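Local structure of bifunctional endo-1,4-beta-xylanase A (Neocallimastix patriciarum, 2VG9) at residues Gly27-Met32 and Lys41-Ala46; Tyr81-Ser86 and Trp118-Pro123; Ser88-Leu93 and Glu199-Ser204. The protein probably hydrolyses internal beta-1,4-xylosidic bonds in xylan, as an endo-1,4-beta-xylanase of glycoside hydrolase family 11 with a beta jelly-roll fold. One frame throughout, in Å; residues are numbered along the deposited sequence.

Interaction 1: residues Gly27-Met32 and Lys41-Ala46; sequences GGEGSM and KAEWNA
Glu29 and Glu43 both place CG in the crowded position between the backbone N and the carbonyl carbon (chi1 85° and 56°), and both chains bend again at chi2. The bends bring each carboxylate nearer the other strand. Ser31 has its OG in the same crowded position, which turns the hydroxyl to Glu43. Ser31 OG donates to Glu43 OE1 at 2.6 Å, on the anti lone pair, the one away from the other carboxylate oxygen. Asn45 lies alongside Glu29 and points the same way, with amide and carboxylate nearly coplanar. Its ND2 donates to Glu29 OE2 at 3.2 Å in a straight bond (165°), again to the anti lone pair. The two carboxylates cross obliquely, with Glu29 OE2 only 3.5 Å from Glu43 OE2. One water spans them, donating to Glu29 OE1 at 2.6 Å and to Glu43 OE1 at 2.5 Å. These bonds would offset the repulsion of like charges.

The segments are the arms of an antiparallel beta hairpin in the jelly roll. Glu29 with Asn45 and Ser31 with Glu43 are the hydrogen-bonded pairs. In the first, Asn45 N reaches Glu29 O at 2.8 Å from above the carbonyl plane. In the second, both amides meet their carbonyls in plane. Gly30 faces Trp44 at a non-hydrogen-bonded pair, and its CA sits 3.0 Å from Glu43 O. The face opposite Glu29, Ser31, Glu43 and Asn45 carries Met32, Ala42 and Trp44. There Met32 packs on Tyr21 and Ile23 of strand 19-26, while the Trp44 ring stacks with Phe53.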
loop_
_atom_site.group_PDB
_atom_site.type_symbol
_atom_site.label_atom_id
_atom_site.label_comp_id
_atom_site.label_asym_id
_atom_site.label_seq_id
_atom_site.Cartn_x
_atom_site.Cartn_y
_atom_site.Cartn_z
ATOM N N GLY A 27 -3.769 -4.434 18.238
ATOM C CA GLY A 27 -5.041 -4.504 18.937
ATOM C C GLY A 27 -6.134 -5.304 18.268
ATOM O O GLY A 27 -7.222 -5.426 18.833
ATOM N N GLY A 28 -5.874 -5.817 17.062
ATOM C CA GLY A 28 -6.832 -6.651 16.358
ATOM C C GLY A 28 -6.322 -8.080 16.271
ATOM O O GLY A 28 -5.407 -8.466 16.994
ATOM N N GLU A 29 -6.912 -8.859 15.370
ATOM C CA GLU A 29 -6.435 -10.197 15.013
ATOM C C GLU A 29 -6.679 -10.373 13.525
ATOM O O GLU A 29 -7.524 -9.672 12.932
ATOM C CB GLU A 29 -7.125 -11.350 15.805
ATOM C CG GLU A 29 -8.479 -11.848 15.230
ATOM C CD GLU A 29 -8.358 -12.969 14.152
ATOM O OE1 GLU A 29 -7.429 -13.828 14.269
ATOM O OE2 GLU A 29 -9.215 -12.999 13.198
ATOM N N GLY A 30 -5.959 -11.323 12.929
ATOM C CA GLY A 30 -6.093 -11.561 11.506
ATOM C C GLY A 30 -5.079 -12.586 11.039
ATOM O O GLY A 30 -4.287 -13.105 11.832
ATOM N N SER A 31 -5.118 -12.879 9.747
ATOM C CA SER A 31 -4.226 -13.842 9.182
ATOM C C SER A 31 -4.037 -13.573 7.702
ATOM O O SER A 31 -4.831 -12.866 7.087
ATOM C CB SER A 31 -4.747 -15.255 9.429
ATOM O OG SER A 31 -5.950 -15.502 8.729
ATOM N N MET A 32 -2.931 -14.089 7.172
ATOM C CA MET A 32 -2.660 -14.081 5.753
ATOM C C MET A 32 -2.353 -15.501 5.375
ATOM O O MET A 32 -1.604 -16.183 6.062
ATOM C CB MET A 32 -1.450 -13.192 5.416
ATOM C CG MET A 32 -1.029 -13.277 3.925
ATOM S SD MET A 32 0.481 -12.344 3.491
ATOM C CE MET A 32 0.697 -11.540 5.032
ATOM N N LYS A 41 -4.430 -14.279 0.528
ATOM C CA LYS A 41 -5.750 -13.988 1.037
ATOM C C LYS A 41 -5.519 -13.533 2.481
ATOM O O LYS A 41 -4.594 -14.007 3.156
ATOM C CB LYS A 41 -6.563 -15.277 1.018
ATOM C CG LYS A 41 -8.024 -15.165 1.467
ATOM C CD LYS A 41 -8.666 -16.580 1.558
ATOM C CE LYS A 41 -10.194 -16.485 1.703
ATOM N NZ LYS A 41 -10.895 -17.830 1.537
ATOM N N ALA A 42 -6.322 -12.583 2.941
ATOM C CA ALA A 42 -6.159 -12.052 4.300
ATOM C C ALA A 42 -7.531 -11.789 4.885
ATOM O O ALA A 42 -8.507 -11.551 4.150
ATOM C CB ALA A 42 -5.362 -10.805 4.288
ATOM N N GLU A 43 -7.596 -11.815 6.208
ATOM C CA GLU A 43 -8.830 -11.610 6.905
ATOM C C GLU A 43 -8.470 -10.944 8.215
ATOM O O GLU A 43 -7.422 -11.222 8.796
ATOM C CB GLU A 43 -9.621 -12.936 7.079
ATOM C CG GLU A 43 -8.891 -14.117 7.775
ATOM C CD GLU A 43 -8.968 -14.078 9.311
ATOM O OE1 GLU A 43 -8.053 -14.627 9.988
ATOM O OE2 GLU A 43 -9.945 -13.493 9.854
ATOM N N TRP A 44 -9.296 -10.005 8.651
ATOM C CA TRP A 44 -9.001 -9.293 9.868
ATOM C C TRP A 44 -10.260 -9.082 10.680
ATOM O O TRP A 44 -11.339 -8.971 10.134
ATOM C CB TRP A 44 -8.251 -7.977 9.590
ATOM C CG TRP A 44 -8.985 -6.898 8.796
ATOM C CD1 TRP A 44 -9.627 -5.804 9.310
ATOM C CD2 TRP A 44 -9.117 -6.809 7.371
ATOM N NE1 TRP A 44 -10.159 -5.048 8.294
ATOM C CE2 TRP A 44 -9.880 -5.650 7.094
ATOM C CE3 TRP A 44 -8.700 -7.619 6.297
ATOM C CZ2 TRP A 44 -10.223 -5.266 5.783
ATOM C CZ3 TRP A 44 -9.038 -7.227 4.986
ATOM C CH2 TRP A 44 -9.800 -6.072 4.750
ATOM N N ASN A 45 -10.112 -9.093 11.997
ATOM C CA ASN A 45 -11.161 -8.616 12.898
ATOM C C ASN A 45 -10.466 -7.618 13.770
ATOM O O ASN A 45 -9.730 -8.019 14.678
ATOM C CB ASN A 45 -11.745 -9.752 13.771
ATOM C CG ASN A 45 -12.650 -10.686 12.993
ATOM O OD1 ASN A 45 -13.836 -10.388 12.780
ATOM N ND2 ASN A 45 -12.103 -11.828 12.561
ATOM N N ALA A 46 -10.651 -6.326 13.474
ATOM C CA ALA A 46 -10.084 -5.244 14.278
ATOM C C ALA A 46 -11.124 -4.148 14.542
ATOM O O ALA A 46 -10.776 -2.974 14.687
ATOM C CB ALA A 46 -8.835 -4.662 13.618
HETATM O O HOH W 1 -7.706 -15.457 12.305
#

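Interaction 2: residues Tyr81-Ser86 and Trp118-Pro123; sequences YKQTAS and WVDWVP. With CD (cadmium ion), chain B.
Trp118 meets Tyr81 through its backbone. Tyr81 OH comes within 3.5 Å of Trp118 CA, and Trp118 N lies at the edge of the phenol ring, near its plane. The Trp118 side chain starts away from Tyr81-Ser86, and Val122 CB packs on one face of its indole. Val119 is the apolar centre of the contact. It spreads its two methyls: Val119 CG2 lies 4.0 Å from Tyr81 CZ, and CG1 packs 3.3 Å from Gln83 NE2. Gln83 is extended, with CG anti to the backbone N (chi1 -172°), so it crosses Val119 obliquely and reaches Asp120. There Gln83 NE2 gives Asp120 OD2 a weak, bent bond (2.8 Å, 121°). Asp120, with positive phi (75°) at the turn after the strand, chelates cadmium through OD1 at 2.3 Å and OD2 at 2.5 Å. A water, 2.5 Å from the cadmium, is a further ligand and accepts from Gln83 NE2. Ser86 OG lies 3.0 Å from Asp120 OD2 and is hydrogen-bonded to Gly89 N. Strand 73-86 pairs with strand 203-216 in one sheet and strand 117-119 with strand 89-100 in another. Ser91 of strand 89-100 links them: its OG is bonded to Tyr81 OH and Gln83 OE1, its backbone to Val119.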
loop_
_atom_site.group_PDB
_atom_site.type_symbol
_atom_site.label_atom_id
_atom_site.label_comp_id
_atom_site.label_asym_id
_atom_site.label_seq_id
_atom_site.Cartn_x
_atom_site.Cartn_y
_atom_site.Cartn_z
ATOM N N TYR A 81 -12.768 -8.107 -2.147
ATOM C CA TYR A 81 -12.412 -7.308 -0.990
ATOM C C TYR A 81 -13.722 -6.783 -0.409
ATOM O O TYR A 81 -14.557 -6.262 -1.142
ATOM C CB TYR A 81 -11.456 -6.186 -1.411
ATOM C CG TYR A 81 -11.450 -4.957 -0.555
ATOM C CD1 TYR A 81 -11.092 -5.003 0.797
ATOM C CD2 TYR A 81 -11.765 -3.723 -1.109
ATOM C CE1 TYR A 81 -11.061 -3.826 1.572
ATOM C CE2 TYR A 81 -11.741 -2.556 -0.349
ATOM C CZ TYR A 81 -11.407 -2.615 0.978
ATOM O OH TYR A 81 -11.399 -1.452 1.693
ATOM N N LYS A 82 -13.895 -6.966 0.896
ATOM C CA LYS A 82 -15.139 -6.680 1.570
ATOM C C LYS A 82 -14.790 -6.229 3.001
ATOM O O LYS A 82 -13.932 -6.836 3.648
ATOM C CB LYS A 82 -15.974 -7.972 1.599
ATOM C CG LYS A 82 -17.379 -7.884 2.175
ATOM C CD LYS A 82 -18.224 -9.148 1.812
ATOM C CE LYS A 82 -18.668 -9.172 0.292
ATOM N NZ LYS A 82 -19.661 -10.313 -0.116
ATOM N N GLN A 83 -15.453 -5.176 3.473
ATOM C CA GLN A 83 -15.432 -4.821 4.876
ATOM C C GLN A 83 -16.715 -5.354 5.540
ATOM O O GLN A 83 -17.837 -5.096 5.070
ATOM C CB GLN A 83 -15.260 -3.311 5.050
ATOM C CG GLN A 83 -15.035 -2.885 6.462
ATOM C CD GLN A 83 -14.701 -1.438 6.563
ATOM O OE1 GLN A 83 -13.541 -1.037 6.413
ATOM N NE2 GLN A 83 -15.716 -0.628 6.830
ATOM N N THR A 84 -16.576 -6.098 6.625
ATOM C CA THR A 84 -17.765 -6.738 7.206
ATOM C C THR A 84 -18.232 -6.158 8.553
ATOM O O THR A 84 -19.385 -6.412 9.002
ATOM C CB THR A 84 -17.561 -8.245 7.329
ATOM O OG1 THR A 84 -16.442 -8.478 8.181
ATOM C CG2 THR A 84 -17.303 -8.860 5.985
ATOM N N ALA A 85 -17.354 -5.392 9.191
ATOM C CA ALA A 85 -17.696 -4.649 10.399
ATOM C C ALA A 85 -16.959 -3.316 10.398
ATOM O O ALA A 85 -15.868 -3.196 9.860
ATOM C CB ALA A 85 -17.361 -5.450 11.691
ATOM N N SER A 86 -17.548 -2.313 11.023
ATOM C CA SER A 86 -16.905 -1.010 11.114
ATOM C C SER A 86 -17.276 -0.335 12.424
ATOM O O SER A 86 -18.420 0.054 12.622
ATOM C CB SER A 86 -17.250 -0.135 9.902
ATOM O OG SER A 86 -16.551 1.094 9.967
ATOM N N TRP A 118 -11.720 1.382 -1.224
ATOM C CA TRP A 118 -11.717 1.724 0.190
ATOM C C TRP A 118 -13.154 1.634 0.700
ATOM O O TRP A 118 -14.119 1.698 -0.083
ATOM C CB TRP A 118 -11.183 3.142 0.465
ATOM C CG TRP A 118 -11.880 4.230 -0.342
ATOM C CD1 TRP A 118 -11.514 4.693 -1.581
ATOM C CD2 TRP A 118 -13.081 4.947 0.023
ATOM N NE1 TRP A 118 -12.399 5.667 -2.004
ATOM C CE2 TRP A 118 -13.363 5.847 -1.028
ATOM C CE3 TRP A 118 -13.930 4.921 1.149
ATOM C CZ2 TRP A 118 -14.492 6.716 -1.004
ATOM C CZ3 TRP A 118 -15.069 5.791 1.174
ATOM C CH2 TRP A 118 -15.329 6.662 0.087
ATOM N N VAL A 119 -13.292 1.526 2.011
ATOM C CA VAL A 119 -14.619 1.479 2.604
ATOM C C VAL A 119 -14.711 2.487 3.746
ATOM O O VAL A 119 -13.789 2.574 4.575
ATOM C CB VAL A 119 -15.011 0.063 3.063
ATOM C CG1 VAL A 119 -16.425 0.070 3.736
ATOM C CG2 VAL A 119 -14.956 -0.929 1.855
ATOM N N ASP A 120 -15.799 3.286 3.705
ATOM C CA ASP A 120 -16.217 4.259 4.750
ATOM C C ASP A 120 -15.397 5.542 4.811
ATOM O O ASP A 120 -15.929 6.617 5.087
ATOM C CB ASP A 120 -16.263 3.634 6.154
ATOM C CG ASP A 120 -17.375 2.630 6.319
ATOM O OD1 ASP A 120 -18.396 2.706 5.625
ATOM O OD2 ASP A 120 -17.224 1.731 7.152
ATOM N N TRP A 121 -14.098 5.433 4.576
ATOM C CA TRP A 121 -13.214 6.601 4.692
ATOM C C TRP A 121 -11.928 6.369 3.937
ATOM O O TRP A 121 -11.381 5.261 3.934
ATOM C CB TRP A 121 -12.877 6.882 6.168
ATOM C CG TRP A 121 -12.028 8.110 6.408
ATOM C CD1 TRP A 121 -12.474 9.405 6.594
ATOM C CD2 TRP A 121 -10.603 8.161 6.529
ATOM N NE1 TRP A 121 -11.406 10.242 6.810
ATOM C CE2 TRP A 121 -10.248 9.507 6.770
ATOM C CE3 TRP A 121 -9.584 7.194 6.451
ATOM C CZ2 TRP A 121 -8.923 9.909 6.933
ATOM C CZ3 TRP A 121 -8.268 7.600 6.607
ATOM C CH2 TRP A 121 -7.950 8.945 6.840
ATOM N N VAL A 122 -11.437 7.436 3.324
ATOM C CA VAL A 122 -10.148 7.418 2.616
ATOM C C VAL A 122 -9.529 8.787 2.915
ATOM O O VAL A 122 -10.283 9.741 3.154
ATOM C CB VAL A 122 -10.379 7.179 1.086
ATOM C CG1 VAL A 122 -11.108 8.378 0.434
ATOM C CG2 VAL A 122 -9.081 6.874 0.330
ATOM N N PRO A 123 -8.169 8.859 3.013
ATOM C CA PRO A 123 -7.474 10.134 3.073
ATOM C C PRO A 123 -7.839 11.088 1.931
ATOM O O PRO A 123 -8.148 10.650 0.818
ATOM C CB PRO A 123 -5.982 9.737 2.971
ATOM C CG PRO A 123 -5.930 8.373 3.495
ATOM C CD PRO A 123 -7.231 7.717 3.126
HETATM CD CD CD B . -19.438 0.851 6.444
HETATM O O HOH W 2 -18.673 -1.454 6.753
#

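Interaction 3: residues Ser88-Leu93 and Glu199-Ser204; sequences SGNSRL and EGWQSS. With ACT (acetate ion), chain D.
Backbone hydrogen bonds join the segments as antiparallel strands. Asn90 N donates to Trp201 O at 2.8 Å, and Trp201 N returns a bond to Asn90 O. Arg92 and Glu199 form the next hydrogen-bonded pair, with Arg92 N meeting Glu199 O in the carbonyl plane at 2.9 Å. Between them Ser91 opposes Gly200.

One side-chain hydrogen bond adds to this. Ser203 OG donates to Asn90 O at 2.8 Å from above the carbonyl plane, so two donors grip that oxygen. At the corner after Gly200, Gly89 CA makes a C-H...O contact with Gln202 O at 3.2 Å.

Arg92 and Glu199 form a salt bridge by charge alone. They lie side by side, each with CG between the backbone N and the carbonyl carbon, and their CG atoms touch at 3.4 Å. Glu199 OE1 then sits over the centre of one guanidinium face, 3.5 Å from Arg92 NH1. That far off the plane it takes no hydrogen bond from Arg92. Glu199 OE2 is bonded to Asn197 ND2.

Next along the same face, Asn90 ND2 makes a weak hydrogen bond to an acetate ion, probably from the crystallisation liquor, and Trp201 CD1 is also close. The Glu-Gly-Trp sequence is consistent with the family 11 segment that carries the general acid/base. The positive charge of Arg92 at Glu199 OE1, with Asn197 holding OE2, could lower the proton affinity of Glu199.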
loop_
_atom_site.group_PDB
_atom_site.type_symbol
_atom_site.label_atom_id
_atom_site.label_comp_id
_atom_site.label_asym_id
_atom_site.label_seq_id
_atom_site.Cartn_x
_atom_site.Cartn_y
_atom_site.Cartn_z
ATOM N N SER A 88 -16.900 2.701 13.642
ATOM C CA SER A 88 -16.402 3.964 13.089
ATOM C C SER A 88 -15.058 3.746 12.391
ATOM O O SER A 88 -14.080 4.481 12.615
ATOM C CB SER A 88 -16.258 5.037 14.184
ATOM O OG SER A 88 -17.544 5.435 14.603
ATOM N N GLY A 89 -15.001 2.723 11.559
ATOM C CA GLY A 89 -13.726 2.324 10.978
ATOM C C GLY A 89 -13.683 2.437 9.466
ATOM O O GLY A 89 -14.536 3.075 8.845
ATOM N N ASN A 90 -12.639 1.856 8.874
ATOM C CA ASN A 90 -12.429 1.976 7.445
ATOM C C ASN A 90 -11.388 0.968 6.980
ATOM O O ASN A 90 -10.785 0.243 7.786
ATOM C CB ASN A 90 -12.017 3.408 7.099
ATOM C CG ASN A 90 -10.762 3.855 7.821
ATOM O OD1 ASN A 90 -9.662 3.473 7.441
ATOM N ND2 ASN A 90 -10.923 4.722 8.842
ATOM N N SER A 91 -11.223 0.874 5.674
ATOM C CA SER A 91 -10.189 0.028 5.133
ATOM C C SER A 91 -9.913 0.478 3.706
ATOM O O SER A 91 -10.666 1.279 3.128
ATOM C CB SER A 91 -10.564 -1.466 5.222
ATOM O OG SER A 91 -11.759 -1.743 4.539
ATOM N N ARG A 92 -8.815 -0.019 3.149
ATOM C CA ARG A 92 -8.462 0.300 1.790
ATOM C C ARG A 92 -7.707 -0.853 1.157
ATOM O O ARG A 92 -7.032 -1.645 1.846
ATOM C CB ARG A 92 -7.587 1.546 1.765
ATOM C CG ARG A 92 -6.173 1.322 2.308
ATOM C CD ARG A 92 -5.415 2.645 2.358
ATOM N NE ARG A 92 -5.920 3.425 3.477
ATOM C CZ ARG A 92 -5.307 4.466 4.036
ATOM N NH1 ARG A 92 -4.135 4.911 3.585
ATOM N NH2 ARG A 92 -5.889 5.074 5.052
ATOM N N LEU A 93 -7.826 -0.931 -0.162
ATOM C CA LEU A 93 -6.998 -1.809 -0.989
ATOM C C LEU A 93 -6.195 -0.895 -1.930
ATOM O O LEU A 93 -6.773 -0.115 -2.723
ATOM C CB LEU A 93 -7.893 -2.745 -1.803
ATOM C CG LEU A 93 -7.277 -3.788 -2.739
ATOM C CD1 LEU A 93 -6.488 -4.798 -1.947
ATOM C CD2 LEU A 93 -8.417 -4.460 -3.570
ATOM N N GLU A 199 -5.409 -2.748 4.172
ATOM C CA GLU A 199 -5.346 -2.312 5.577
ATOM C C GLU A 199 -6.716 -1.911 6.129
ATOM O O GLU A 199 -7.609 -1.510 5.358
ATOM C CB GLU A 199 -4.285 -1.222 5.814
ATOM C CG GLU A 199 -4.422 0.032 4.939
ATOM C CD GLU A 199 -3.211 0.979 5.051
ATOM O OE1 GLU A 199 -3.379 2.133 5.498
ATOM O OE2 GLU A 199 -2.079 0.570 4.745
ATOM N N GLY A 200 -6.855 -2.000 7.456
ATOM C CA GLY A 200 -8.101 -1.734 8.140
ATOM C C GLY A 200 -7.879 -1.034 9.472
ATOM O O GLY A 200 -6.990 -1.425 10.248
ATOM N N TRP A 201 -8.675 0.005 9.720
ATOM C CA TRP A 201 -8.676 0.741 10.969
ATOM C C TRP A 201 -10.052 0.599 11.608
ATOM O O TRP A 201 -11.062 0.961 10.980
ATOM C CB TRP A 201 -8.398 2.210 10.712
ATOM C CG TRP A 201 -8.515 3.088 11.941
ATOM C CD1 TRP A 201 -9.542 3.959 12.260
ATOM C CD2 TRP A 201 -7.551 3.213 12.987
ATOM N NE1 TRP A 201 -9.272 4.596 13.454
ATOM C CE2 TRP A 201 -8.051 4.168 13.910
ATOM C CE3 TRP A 201 -6.294 2.637 13.220
ATOM C CZ2 TRP A 201 -7.355 4.518 15.065
ATOM C CZ3 TRP A 201 -5.599 2.994 14.364
ATOM C CH2 TRP A 201 -6.131 3.933 15.273
ATOM N N GLN A 202 -10.101 0.047 12.822
ATOM C CA GLN A 202 -11.376 -0.120 13.552
ATOM C C GLN A 202 -12.424 -0.817 12.652
ATOM O O GLN A 202 -13.602 -0.466 12.630
ATOM C CB GLN A 202 -11.881 1.234 14.121
ATOM C CG GLN A 202 -10.926 1.837 15.166
ATOM C CD GLN A 202 -11.355 3.198 15.722
ATOM O OE1 GLN A 202 -12.356 3.815 15.285
ATOM N NE2 GLN A 202 -10.587 3.691 16.679
ATOM N N SER A 203 -11.976 -1.825 11.919
ATOM C CA SER A 203 -12.833 -2.578 11.012
ATOM C C SER A 203 -12.487 -4.055 11.006
ATOM O O SER A 203 -11.461 -4.469 11.571
ATOM C CB SER A 203 -12.719 -2.030 9.565
ATOM O OG SER A 203 -11.406 -2.231 9.057
ATOM N N SER A 204 -13.342 -4.830 10.344
ATOM C CA SER A 204 -13.097 -6.232 10.029
ATOM C C SER A 204 -13.389 -6.447 8.556
ATOM O O SER A 204 -14.228 -5.749 7.984
ATOM C CB SER A 204 -14.009 -7.112 10.891
ATOM O OG SER A 204 -13.725 -6.846 12.263
HETATM C C ACT D . -9.757 8.174 10.739
HETATM O O ACT D . -8.997 9.099 11.144
HETATM O OXT ACT D . -9.203 7.076 10.475
HETATM C CH3 ACT D . -11.240 8.361 10.574
#

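Interactions 2 and 3 are the closest, their centres about 5 Å apart. Gln83 OE1 reaches Ser91 OG at 2.7 Å, and Thr84 N reaches Ser204 O at 2.7 Å, both probable hydrogen bonds. A classic beta bulge sets Thr84 and Ala85 against the single residue Ser204. Interaction 1 lies about 11 Å from interaction 3 between centres, on the neighbouring strand. Trp44 NE1 is hydrogen-bonded to Ser203 OG at 3.2 Å, and Ala46 N probably to Ser203 O at 2.8 Å. Trp44 CH2 packs 4.1 Å from Tyr81 CE1, so Trp44 touches both other contacts. Glu199, the probable acid/base, belongs to interaction 3; the acetate lies farther along that face. The cadmium marks the surface at interaction 2.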